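Local structure of type VI immunity protein Atu4351 (Agrobacterium fabrum, 6ITW) at residues K33-E38 with R83-G88; E100-T105 with R117-E122; R157-L162 with Q169-K174. The protein probably protects Agrobacterium from the toxicity of its own type VI secretion effector, acting as the immunity partner of that toxin. One frame throughout, in Å; residues are numbered along the deposited sequence.

Interaction 1. Residues K33-E38 with R83-G88; sequences KNRIPE and RTHALG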
loop_
_atom_site.group_PDB
_atom_site.type_symbol
_atom_site.label_atom_id
_atom_site.label_comp_id
_atom_site.label_asym_id
_atom_site.label_seq_id
_atom_site.Cartn_x
_atom_site.Cartn_y
_atom_site.Cartn_z
ATOM N N LYS A 33 -17.723 8.105 3.657
ATOM C CA LYS A 33 -18.622 7.715 4.740
ATOM C C LYS A 33 -19.243 6.345 4.482
ATOM O O LYS A 33 -19.795 6.085 3.406
ATOM C CB LYS A 33 -19.727 8.760 4.907
ATOM C CG LYS A 33 -20.737 8.421 6.000
ATOM C CD LYS A 33 -21.948 9.353 5.973
ATOM C CE LYS A 33 -22.838 9.130 7.193
ATOM N NZ LYS A 33 -24.296 9.112 6.850
ATOM N N ASN A 34 -19.147 5.467 5.482
ATOM C CA ASN A 34 -19.581 4.071 5.413
ATOM C C ASN A 34 -18.808 3.247 4.387
ATOM O O ASN A 34 -19.152 2.088 4.145
ATOM C CB ASN A 34 -21.080 3.951 5.129
ATOM C CG ASN A 34 -21.919 4.509 6.241
ATOM O OD1 ASN A 34 -22.730 5.409 6.020
ATOM N ND2 ASN A 34 -21.723 3.990 7.454
ATOM N N ARG A 35 -17.764 3.804 3.783
ATOM C CA ARG A 35 -16.898 3.015 2.927
ATOM C C ARG A 35 -15.518 2.779 3.523
ATOM O O ARG A 35 -14.886 1.772 3.189
ATOM C CB ARG A 35 -16.794 3.676 1.544
ATOM C CG ARG A 35 -18.018 3.345 0.694
ATOM C CD ARG A 35 -18.400 4.425 -0.280
ATOM N NE ARG A 35 -17.283 4.852 -1.108
ATOM C CZ ARG A 35 -17.420 5.635 -2.172
ATOM N NH1 ARG A 35 -18.629 6.055 -2.528
ATOM N NH2 ARG A 35 -16.355 5.995 -2.879
ATOM N N ILE A 36 -15.058 3.650 4.419
ATOM C CA ILE A 36 -13.825 3.466 5.181
ATOM C C ILE A 36 -14.206 3.690 6.638
ATOM O O ILE A 36 -14.968 4.627 6.920
ATOM C CB ILE A 36 -12.731 4.447 4.725
ATOM C CG1 ILE A 36 -12.435 4.284 3.223
ATOM C CG2 ILE A 36 -11.471 4.287 5.574
ATOM C CD1 ILE A 36 -11.431 5.303 2.675
ATOM N N PRO A 37 -13.732 2.875 7.586
ATOM C CA PRO A 37 -14.161 3.038 8.993
ATOM C C PRO A 37 -13.933 4.460 9.505
ATOM O O PRO A 37 -12.914 5.091 9.208
ATOM C CB PRO A 37 -13.290 2.029 9.751
ATOM C CG PRO A 37 -12.928 0.974 8.710
ATOM C CD PRO A 37 -12.839 1.711 7.391
ATOM N N GLU A 38 -14.893 4.959 10.296
ATOM C CA GLU A 38 -14.833 6.357 10.736
ATOM C C GLU A 38 -13.670 6.630 11.677
ATOM O O GLU A 38 -13.144 7.750 11.678
ATOM C CB GLU A 38 -16.137 6.786 11.421
ATOM C CG GLU A 38 -16.810 7.953 10.700
ATOM C CD GLU A 38 -16.016 9.268 10.770
ATOM O OE1 GLU A 38 -15.572 9.657 11.875
ATOM O OE2 GLU A 38 -15.851 9.927 9.715
ATOM N N ARG A 83 -14.642 -0.608 -4.860
ATOM C CA ARG A 83 -14.808 -0.746 -3.417
ATOM C C ARG A 83 -13.468 -0.904 -2.694
ATOM O O ARG A 83 -13.422 -1.399 -1.556
ATOM C CB ARG A 83 -15.735 -1.929 -3.121
ATOM C CG ARG A 83 -17.135 -1.719 -3.705
ATOM C CD ARG A 83 -17.995 -2.981 -3.686
ATOM N NE ARG A 83 -18.307 -3.428 -2.335
ATOM C CZ ARG A 83 -19.226 -2.849 -1.556
ATOM N NH1 ARG A 83 -19.900 -1.791 -2.003
ATOM N NH2 ARG A 83 -19.466 -3.319 -0.330
ATOM N N THR A 84 -12.375 -0.495 -3.334
ATOM C CA THR A 84 -11.043 -0.656 -2.765
ATOM C C THR A 84 -10.337 0.687 -2.801
ATOM O O THR A 84 -10.279 1.338 -3.851
ATOM C CB THR A 84 -10.233 -1.709 -3.518
ATOM O OG1 THR A 84 -11.028 -2.895 -3.681
ATOM C CG2 THR A 84 -8.947 -2.040 -2.741
ATOM N N HIS A 85 -9.807 1.099 -1.658
ATOM C CA HIS A 85 -9.369 2.477 -1.478
ATOM C C HIS A 85 -7.941 2.494 -0.968
ATOM O O HIS A 85 -7.650 1.910 0.080
ATOM C CB HIS A 85 -10.318 3.204 -0.523
ATOM C CG HIS A 85 -11.754 2.963 -0.854
ATOM N ND1 HIS A 85 -12.342 3.466 -1.997
ATOM C CD2 HIS A 85 -12.701 2.219 -0.236
ATOM C CE1 HIS A 85 -13.600 3.066 -2.049
ATOM N NE2 HIS A 85 -13.842 2.306 -0.995
ATOM N N ALA A 86 -7.066 3.183 -1.698
ATOM C CA ALA A 86 -5.652 3.277 -1.337
ATOM C C ALA A 86 -5.482 4.269 -0.187
ATOM O O ALA A 86 -5.838 5.447 -0.321
ATOM C CB ALA A 86 -4.825 3.710 -2.551
ATOM N N LEU A 87 -4.915 3.807 0.930
ATOM C CA LEU A 87 -4.769 4.649 2.115
ATOM C C LEU A 87 -3.348 5.147 2.342
ATOM O O LEU A 87 -3.169 6.207 2.957
ATOM C CB LEU A 87 -5.227 3.897 3.368
ATOM C CG LEU A 87 -6.619 3.265 3.282
ATOM C CD1 LEU A 87 -6.940 2.524 4.568
ATOM C CD2 LEU A 87 -7.688 4.315 2.965
ATOM N N GLY A 88 -2.343 4.407 1.879
ATOM C CA GLY A 88 -0.950 4.788 2.050
ATOM C C GLY A 88 -0.070 3.765 1.367
ATOM O O GLY A 88 -0.548 2.744 0.860
#
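The loop 33-38, which joins helix 26-31 to helix 38-47, passes alongside strand 84-90 with Ile36 CA 8.1 Å from His85 CA, a spacing that leaves room for one layer of interlocked side chains. Ile36, His85 and Leu87 all start toward the facing segment, and Arg35 does the same at the outer end. Ile36 enters with its long branch: its CG1 stands anti to the carbonyl carbon (chi1 -58°) and the chain runs on extended to CD1. That methyl touches Leu87 CD2 at 3.9 Å and His85 CB at 4.0 Å, while Ile36 CG1 lies 4.0 Å from His85 CD2. Isoleucine suits the place because this branch reaches both the leucine and the histidine, while the loop stays about one side chain away from the strand. The Ile36 and Leu87 side chains run antiparallel, their methyl ends overlapping.

Strand 84-90 lies in the GAD-like region and is one strand of the large mixed sheet, which also takes in later strands of the chain. It carries a classic beta bulge where Leu87 and Gly88 both face Leu96 on the next strand. His85 and Leu87 turn one face of the strand to the loop; Thr84 and Ala86 start away, toward helix 66-73.

Arg35 finishes the contact beside the imidazole. Its guanidinium plane is tilted 23° from that of the His85 ring, and NH2 comes within 4.1 Å of His85 CE1 from an oblique direction. Bends at its second and third torsions bring the guanidinium in beside the imidazole. His85 NE2 itself is hydrogen-bonded to Glu100, which is also in a long, weak ion pair with Arg35. If the histidine were protonated, this carboxylate would probably offset the nearby arginine. Tyr32 meets the imidazole edge-to-face.

Interaction 2. Residues E100-T105 with R117-E122; sequences EDYKTT and RGLFKE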
loop_
_atom_site.group_PDB
_atom_site.type_symbol
_atom_site.label_atom_id
_atom_site.label_comp_id
_atom_site.label_asym_id
_atom_site.label_seq_id
_atom_site.Cartn_x
_atom_site.Cartn_y
_atom_site.Cartn_z
ATOM N N GLU A 100 -13.912 -2.695 0.942
ATOM C CA GLU A 100 -15.148 -2.570 1.717
ATOM C C GLU A 100 -15.738 -3.921 2.101
ATOM O O GLU A 100 -16.451 -4.014 3.107
ATOM C CB GLU A 100 -16.185 -1.768 0.944
ATOM C CG GLU A 100 -15.880 -0.304 0.837
ATOM C CD GLU A 100 -16.825 0.381 -0.122
ATOM O OE1 GLU A 100 -18.043 0.105 -0.040
ATOM O OE2 GLU A 100 -16.360 1.183 -0.963
ATOM N N ASP A 101 -15.448 -4.977 1.334
ATOM C CA ASP A 101 -15.996 -6.300 1.615
ATOM C C ASP A 101 -15.047 -7.192 2.393
ATOM O O ASP A 101 -15.506 -7.998 3.209
ATOM C CB ASP A 101 -16.390 -7.000 0.300
ATOM C CG ASP A 101 -17.329 -6.153 -0.552
ATOM O OD1 ASP A 101 -18.432 -5.802 -0.061
ATOM O OD2 ASP A 101 -16.962 -5.811 -1.698
ATOM N N TYR A 102 -13.734 -7.074 2.179
ATOM C CA TYR A 102 -12.789 -8.018 2.763
ATOM C C TYR A 102 -11.690 -7.343 3.580
ATOM O O TYR A 102 -10.744 -8.023 4.009
ATOM C CB TYR A 102 -12.200 -8.901 1.655
ATOM C CG TYR A 102 -13.262 -9.711 0.918
ATOM C CD1 TYR A 102 -13.779 -10.895 1.455
ATOM C CD2 TYR A 102 -13.763 -9.276 -0.308
ATOM C CE1 TYR A 102 -14.771 -11.636 0.768
ATOM C CE2 TYR A 102 -14.751 -9.993 -0.998
ATOM C CZ TYR A 102 -15.248 -11.171 -0.459
ATOM O OH TYR A 102 -16.216 -11.866 -1.166
ATOM N N LYS A 103 -11.820 -6.037 3.851
ATOM C CA LYS A 103 -10.931 -5.253 4.716
ATOM C C LYS A 103 -9.528 -5.056 4.137
ATOM O O LYS A 103 -9.357 -4.841 2.933
ATOM C CB LYS A 103 -10.783 -5.873 6.118
ATOM C CG LYS A 103 -11.935 -6.701 6.677
ATOM C CD LYS A 103 -13.216 -5.937 6.878
ATOM C CE LYS A 103 -14.154 -6.714 7.815
ATOM N NZ LYS A 103 -15.581 -6.379 7.558
ATOM N N THR A 104 -8.522 -5.153 5.006
ATOM C CA THR A 104 -7.165 -4.727 4.689
ATOM C C THR A 104 -6.606 -5.500 3.499
ATOM O O THR A 104 -6.632 -6.735 3.466
ATOM C CB THR A 104 -6.264 -4.918 5.915
ATOM O OG1 THR A 104 -6.662 -4.012 6.951
ATOM C CG2 THR A 104 -4.825 -4.645 5.571
ATOM N N THR A 105 -6.084 -4.757 2.533
ATOM C CA THR A 105 -5.551 -5.297 1.291
ATOM C C THR A 105 -4.173 -4.691 1.060
ATOM O O THR A 105 -3.941 -3.530 1.418
ATOM C CB THR A 105 -6.500 -4.961 0.110
ATOM O OG1 THR A 105 -7.829 -5.440 0.396
ATOM C CG2 THR A 105 -6.004 -5.568 -1.204
ATOM N N ARG A 117 -6.200 -11.056 3.572
ATOM C CA ARG A 117 -6.453 -12.029 4.629
ATOM C C ARG A 117 -7.938 -12.343 4.772
ATOM O O ARG A 117 -8.314 -13.465 5.115
ATOM C CB ARG A 117 -5.891 -11.530 5.962
ATOM C CG ARG A 117 -4.390 -11.296 5.954
ATOM C CD ARG A 117 -3.727 -11.934 7.164
ATOM N NE ARG A 117 -2.271 -11.918 7.063
ATOM C CZ ARG A 117 -1.450 -11.905 8.109
ATOM N NH1 ARG A 117 -1.941 -11.904 9.341
ATOM N NH2 ARG A 117 -0.136 -11.891 7.923
ATOM N N GLY A 118 -8.781 -11.349 4.510
ATOM C CA GLY A 118 -10.225 -11.526 4.615
ATOM C C GLY A 118 -10.860 -12.265 3.452
ATOM O O GLY A 118 -11.996 -12.727 3.580
ATOM N N LEU A 119 -10.166 -12.366 2.311
ATOM C CA LEU A 119 -10.618 -13.260 1.247
ATOM C C LEU A 119 -10.523 -14.724 1.656
ATOM O O LEU A 119 -11.268 -15.555 1.131
ATOM C CB LEU A 119 -9.791 -13.056 -0.024
ATOM C CG LEU A 119 -10.339 -12.167 -1.130
ATOM C CD1 LEU A 119 -9.327 -12.081 -2.267
ATOM C CD2 LEU A 119 -11.675 -12.690 -1.631
ATOM N N PHE A 120 -9.611 -15.064 2.573
ATOM C CA PHE A 120 -9.261 -16.452 2.841
ATOM C C PHE A 120 -9.572 -16.926 4.259
ATOM O O PHE A 120 -9.711 -18.134 4.467
ATOM C CB PHE A 120 -7.770 -16.678 2.524
ATOM C CG PHE A 120 -7.412 -16.308 1.120
ATOM C CD1 PHE A 120 -7.816 -17.102 0.055
ATOM C CD2 PHE A 120 -6.715 -15.145 0.847
ATOM C CE1 PHE A 120 -7.507 -16.750 -1.258
ATOM C CE2 PHE A 120 -6.405 -14.781 -0.465
ATOM C CZ PHE A 120 -6.802 -15.582 -1.512
ATOM N N LYS A 121 -9.661 -16.031 5.234
ATOM C CA LYS A 121 -10.257 -16.337 6.527
ATOM C C LYS A 121 -11.288 -15.253 6.804
ATOM O O LYS A 121 -11.006 -14.063 6.617
ATOM C CB LYS A 121 -9.202 -16.424 7.639
ATOM C CG LYS A 121 -9.299 -15.362 8.731
ATOM C CD LYS A 121 -8.269 -15.616 9.834
ATOM C CE LYS A 121 -7.997 -14.366 10.673
ATOM N NZ LYS A 121 -7.014 -14.632 11.773
ATOM N N GLU A 122 -12.491 -15.667 7.190
ATOM C CA GLU A 122 -13.593 -14.724 7.321
ATOM C C GLU A 122 -13.389 -13.829 8.537
ATOM O O GLU A 122 -12.972 -14.289 9.603
ATOM C CB GLU A 122 -14.913 -15.471 7.434
ATOM C CG GLU A 122 -16.123 -14.652 7.061
ATOM C CD GLU A 122 -17.385 -15.497 7.020
ATOM O OE1 GLU A 122 -17.452 -16.495 7.777
ATOM O OE2 GLU A 122 -18.298 -15.173 6.224
HETATM O O HOH W 1 -8.234 -8.659 5.092
HETATM O O HOH W 2 -4.786 -8.324 4.350
#
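Leu119 sets a methyl on one face of the Tyr102 ring, while the carbonyl of Gly118 comes to the ring's edge. The methyl is CD2, 3.9 Å from the centroid of the Tyr102 ring and only 4° off its normal, a CH-pi contact with the methyl almost directly above the ring centre. At the edge, Gly118 O approaches Tyr102 CD1 to 3.3 Å near the ring plane, where the slightly positive aromatic hydrogens meet an oxygen. Tyrosine suits this place at the surface: the broad face takes the apolar methyl, and the hydroxyl lies at the far end of the ring. With CG anti to its carbonyl carbon (chi1 -60°), the ring is carried over to the loop. A second ring, that of Phe120, has Leu119 CB 3.8 Å above its plane and toward its rim, so the leucine serves two aromatics with different atoms.

The backbones come closest where Tyr102 CA and Gly118 CA are 4.7 Å apart, and the glycine donates a CA-H...O contact to Tyr102 O. Gly118, with no side chain, lets the two backbones come this close, which is why glycine fits here. Tyr102 belongs to the turn between strands 94-99 and 103-108, and the partner loop leaves strand 113-116 on its way to helix 128-137; the contact thus brings together connections of successive strands in the antiparallel part of the large sheet.

Beyond the end of the sheet pairing, water replaces direct backbone bonds. One water donates to Tyr102 O and to Thr104 O, and accepts from Gly118 N at 2.8 Å. Another donates to Thr104 O and accepts from Arg117 N at 3.2 Å. Thr104 O is therefore gripped by two waters, while the hydroxyl of Thr104 is hydrogen-bonded to Asn131 of helix 128-137.

Interaction 3. Residues R157-L162 with Q169-K174; sequences RLLKNL and QIYSPK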
loop_
_atom_site.group_PDB
_atom_site.type_symbol
_atom_site.label_atom_id
_atom_site.label_comp_id
_atom_site.label_asym_id
_atom_site.label_seq_id
_atom_site.Cartn_x
_atom_site.Cartn_y
_atom_site.Cartn_z
ATOM N N ARG A 157 19.903 1.877 3.131
ATOM C CA ARG A 157 20.878 2.369 2.163
ATOM C C ARG A 157 20.254 3.391 1.219
ATOM O O ARG A 157 20.901 4.378 0.845
ATOM C CB ARG A 157 21.483 1.202 1.383
ATOM C CG ARG A 157 22.370 0.281 2.223
ATOM C CD ARG A 157 22.892 -0.895 1.388
ATOM N NE ARG A 157 21.876 -1.932 1.261
ATOM C CZ ARG A 157 21.780 -2.778 0.238
ATOM N NH1 ARG A 157 22.637 -2.712 -0.774
ATOM N NH2 ARG A 157 20.809 -3.678 0.217
ATOM N N LEU A 158 18.990 3.186 0.827
ATOM C CA LEU A 158 18.374 4.141 -0.090
ATOM C C LEU A 158 18.099 5.471 0.607
ATOM O O LEU A 158 18.311 6.540 0.021
ATOM C CB LEU A 158 17.100 3.553 -0.687
ATOM C CG LEU A 158 17.285 2.377 -1.653
ATOM C CD1 LEU A 158 15.922 1.966 -2.157
ATOM C CD2 LEU A 158 18.253 2.695 -2.838
ATOM N N LEU A 159 17.640 5.428 1.858
ATOM C CA LEU A 159 17.508 6.650 2.646
ATOM C C LEU A 159 18.811 7.445 2.647
ATOM O O LEU A 159 18.846 8.606 2.217
ATOM C CB LEU A 159 17.083 6.302 4.072
ATOM C CG LEU A 159 16.935 7.504 5.013
ATOM C CD1 LEU A 159 15.977 8.559 4.443
ATOM C CD2 LEU A 159 16.481 7.026 6.382
ATOM N N LYS A 160 19.912 6.802 3.056
ATOM C CA LYS A 160 21.211 7.473 3.108
ATOM C C LYS A 160 21.667 7.970 1.736
ATOM O O LYS A 160 22.065 9.129 1.593
ATOM C CB LYS A 160 22.259 6.542 3.707
ATOM C CG LYS A 160 23.690 7.021 3.471
ATOM C CD LYS A 160 24.694 6.127 4.161
ATOM C CE LYS A 160 26.108 6.404 3.679
ATOM N NZ LYS A 160 27.054 5.408 4.273
ATOM N N ASN A 161 21.640 7.115 0.713
ATOM C CA ASN A 161 22.252 7.516 -0.559
ATOM C C ASN A 161 21.342 8.327 -1.475
ATOM O O ASN A 161 21.854 9.053 -2.339
ATOM C CB ASN A 161 22.755 6.287 -1.323
ATOM C CG ASN A 161 23.777 5.481 -0.524
ATOM O OD1 ASN A 161 23.589 4.287 -0.288
ATOM N ND2 ASN A 161 24.855 6.138 -0.090
ATOM N N LEU A 162 20.015 8.214 -1.354
ATOM C CA LEU A 162 19.142 9.025 -2.194
ATOM C C LEU A 162 18.450 10.149 -1.437
ATOM O O LEU A 162 17.884 11.042 -2.078
ATOM C CB LEU A 162 18.088 8.147 -2.886
ATOM C CG LEU A 162 18.636 7.040 -3.799
ATOM C CD1 LEU A 162 17.519 6.092 -4.214
ATOM C CD2 LEU A 162 19.320 7.622 -5.029
ATOM N N GLN A 169 6.291 10.637 -3.390
ATOM C CA GLN A 169 7.321 9.890 -4.107
ATOM C C GLN A 169 7.543 8.508 -3.505
ATOM O O GLN A 169 7.174 8.247 -2.357
ATOM C CB GLN A 169 8.666 10.597 -4.082
ATOM C CG GLN A 169 8.698 11.963 -4.675
ATOM C CD GLN A 169 10.073 12.556 -4.481
ATOM O OE1 GLN A 169 10.657 12.452 -3.387
ATOM N NE2 GLN A 169 10.624 13.134 -5.546
ATOM N N ILE A 170 8.188 7.633 -4.294
ATOM C CA ILE A 170 8.643 6.312 -3.856
ATOM C C ILE A 170 10.016 6.051 -4.472
ATOM O O ILE A 170 10.440 6.731 -5.406
ATOM C CB ILE A 170 7.673 5.169 -4.257
ATOM C CG1 ILE A 170 7.466 5.152 -5.774
ATOM C CG2 ILE A 170 6.325 5.290 -3.550
ATOM C CD1 ILE A 170 6.669 3.917 -6.292
ATOM N N TYR A 171 10.715 5.042 -3.942
ATOM C CA TYR A 171 11.901 4.493 -4.600
ATOM C C TYR A 171 11.458 3.457 -5.625
ATOM O O TYR A 171 10.677 2.556 -5.308
ATOM C CB TYR A 171 12.862 3.842 -3.605
ATOM C CG TYR A 171 13.309 4.754 -2.481
ATOM C CD1 TYR A 171 13.922 5.976 -2.751
ATOM C CD2 TYR A 171 13.126 4.386 -1.146
ATOM C CE1 TYR A 171 14.344 6.808 -1.719
ATOM C CE2 TYR A 171 13.552 5.215 -0.096
ATOM C CZ TYR A 171 14.161 6.422 -0.398
ATOM O OH TYR A 171 14.574 7.245 0.624
ATOM N N SER A 172 11.966 3.585 -6.843
ATOM C CA SER A 172 11.539 2.791 -7.975
ATOM C C SER A 172 12.758 2.418 -8.809
ATOM O O SER A 172 13.698 3.215 -8.933
ATOM C CB SER A 172 10.541 3.585 -8.836
ATOM O OG SER A 172 10.026 2.811 -9.918
ATOM N N PRO A 173 12.766 1.232 -9.410
ATOM C CA PRO A 173 13.911 0.872 -10.251
ATOM C C PRO A 173 13.908 1.698 -11.528
ATOM O O PRO A 173 12.866 1.935 -12.143
ATOM C CB PRO A 173 13.711 -0.628 -10.526
ATOM C CG PRO A 173 12.245 -0.868 -10.335
ATOM C CD PRO A 173 11.723 0.190 -9.386
ATOM N N LYS A 174 15.097 2.184 -11.884
ATOM C CA LYS A 174 15.265 2.921 -13.128
ATOM C C LYS A 174 14.984 2.020 -14.325
ATOM O O LYS A 174 14.151 2.341 -15.175
ATOM C CB LYS A 174 16.689 3.489 -13.194
ATOM C CG LYS A 174 17.005 4.242 -14.488
ATOM C CD LYS A 174 18.432 3.969 -14.972
ATOM C CE LYS A 174 19.164 5.239 -15.424
ATOM N NZ LYS A 174 18.359 6.057 -16.382
#
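Tyr171 OH is hydrogen-bonded to the carbonyl oxygen of Gly163, just past the end of helix 155-162, and it also rests against the backbone of that helix, 3.6 Å from Leu159 CA. The polar tip of the tyrosine is thus anchored where the chain leaves the helix, and the ring behind it lies along the helix surface. Leu158 and Leu162, one turn apart, both start toward the strand and pack against the ring, Leu158 over one face and Leu162 obliquely at the CD1/CE1 side.

Leu158 provides the broadest apposition. Its CB sits over the centre of the Tyr171 ring, 4.0 Å from the centroid and 12° off the normal, a CH-pi contact made by a carbon close to the helix backbone. Further out, Leu158 CD1 touches Tyr171 CD2 at 3.8 Å and lies equally near CG at the root of the ring. Leu162 CD1 meets Tyr171 CD1 at 3.9 Å. Leu158 runs counter to the tyrosine, its branched end reaching the root of the ring while the hydroxyl goes to the helix; Leu162 stays at the side.

The first torsion of Tyr171 (-56°) keeps CG beside the backbone N and turns the ring to the helix. The ring spans the distance between helix and strand, for the axes of helix segment 157-162 and strand 169-173 come within 10.9 Å and make an angle of 100°. Strand 169-173 pairs antiparallel with 188-192 in a small two-stranded sheet of the Tdi1 C-terminal region, and helix 155-162 packs on it. Met188 of the partner strand and Phe92 also touch Leu158.

A large ring with a hydroxyl at its end suits this spacing: dispersion and CH-pi contacts with leucine carbons supply the adhesion, while the bond to Gly163 satisfies the buried hydroxyl and should fix how far the ring reaches along the helix.

From the N terminus, interaction 1 comes first: it closes a long loop, bringing the turn before helix 38-47 onto strand 84-90 of the large sheet. Interaction 2 opens only after that loop has closed, and spans a short hairpin region, tying the turn before strand 103-108 to the connection that follows strand 113-116. The two touch through Arg83 with Asp101 and His85 with Glu100, so they form one continuous region on the same sheet. Interaction 3 follows in the C-terminal family region, closing a still shorter loop between helix 155-162 and strand 169-173 on the opposite side of the chain's centre. All three are in series; none nests or crosses.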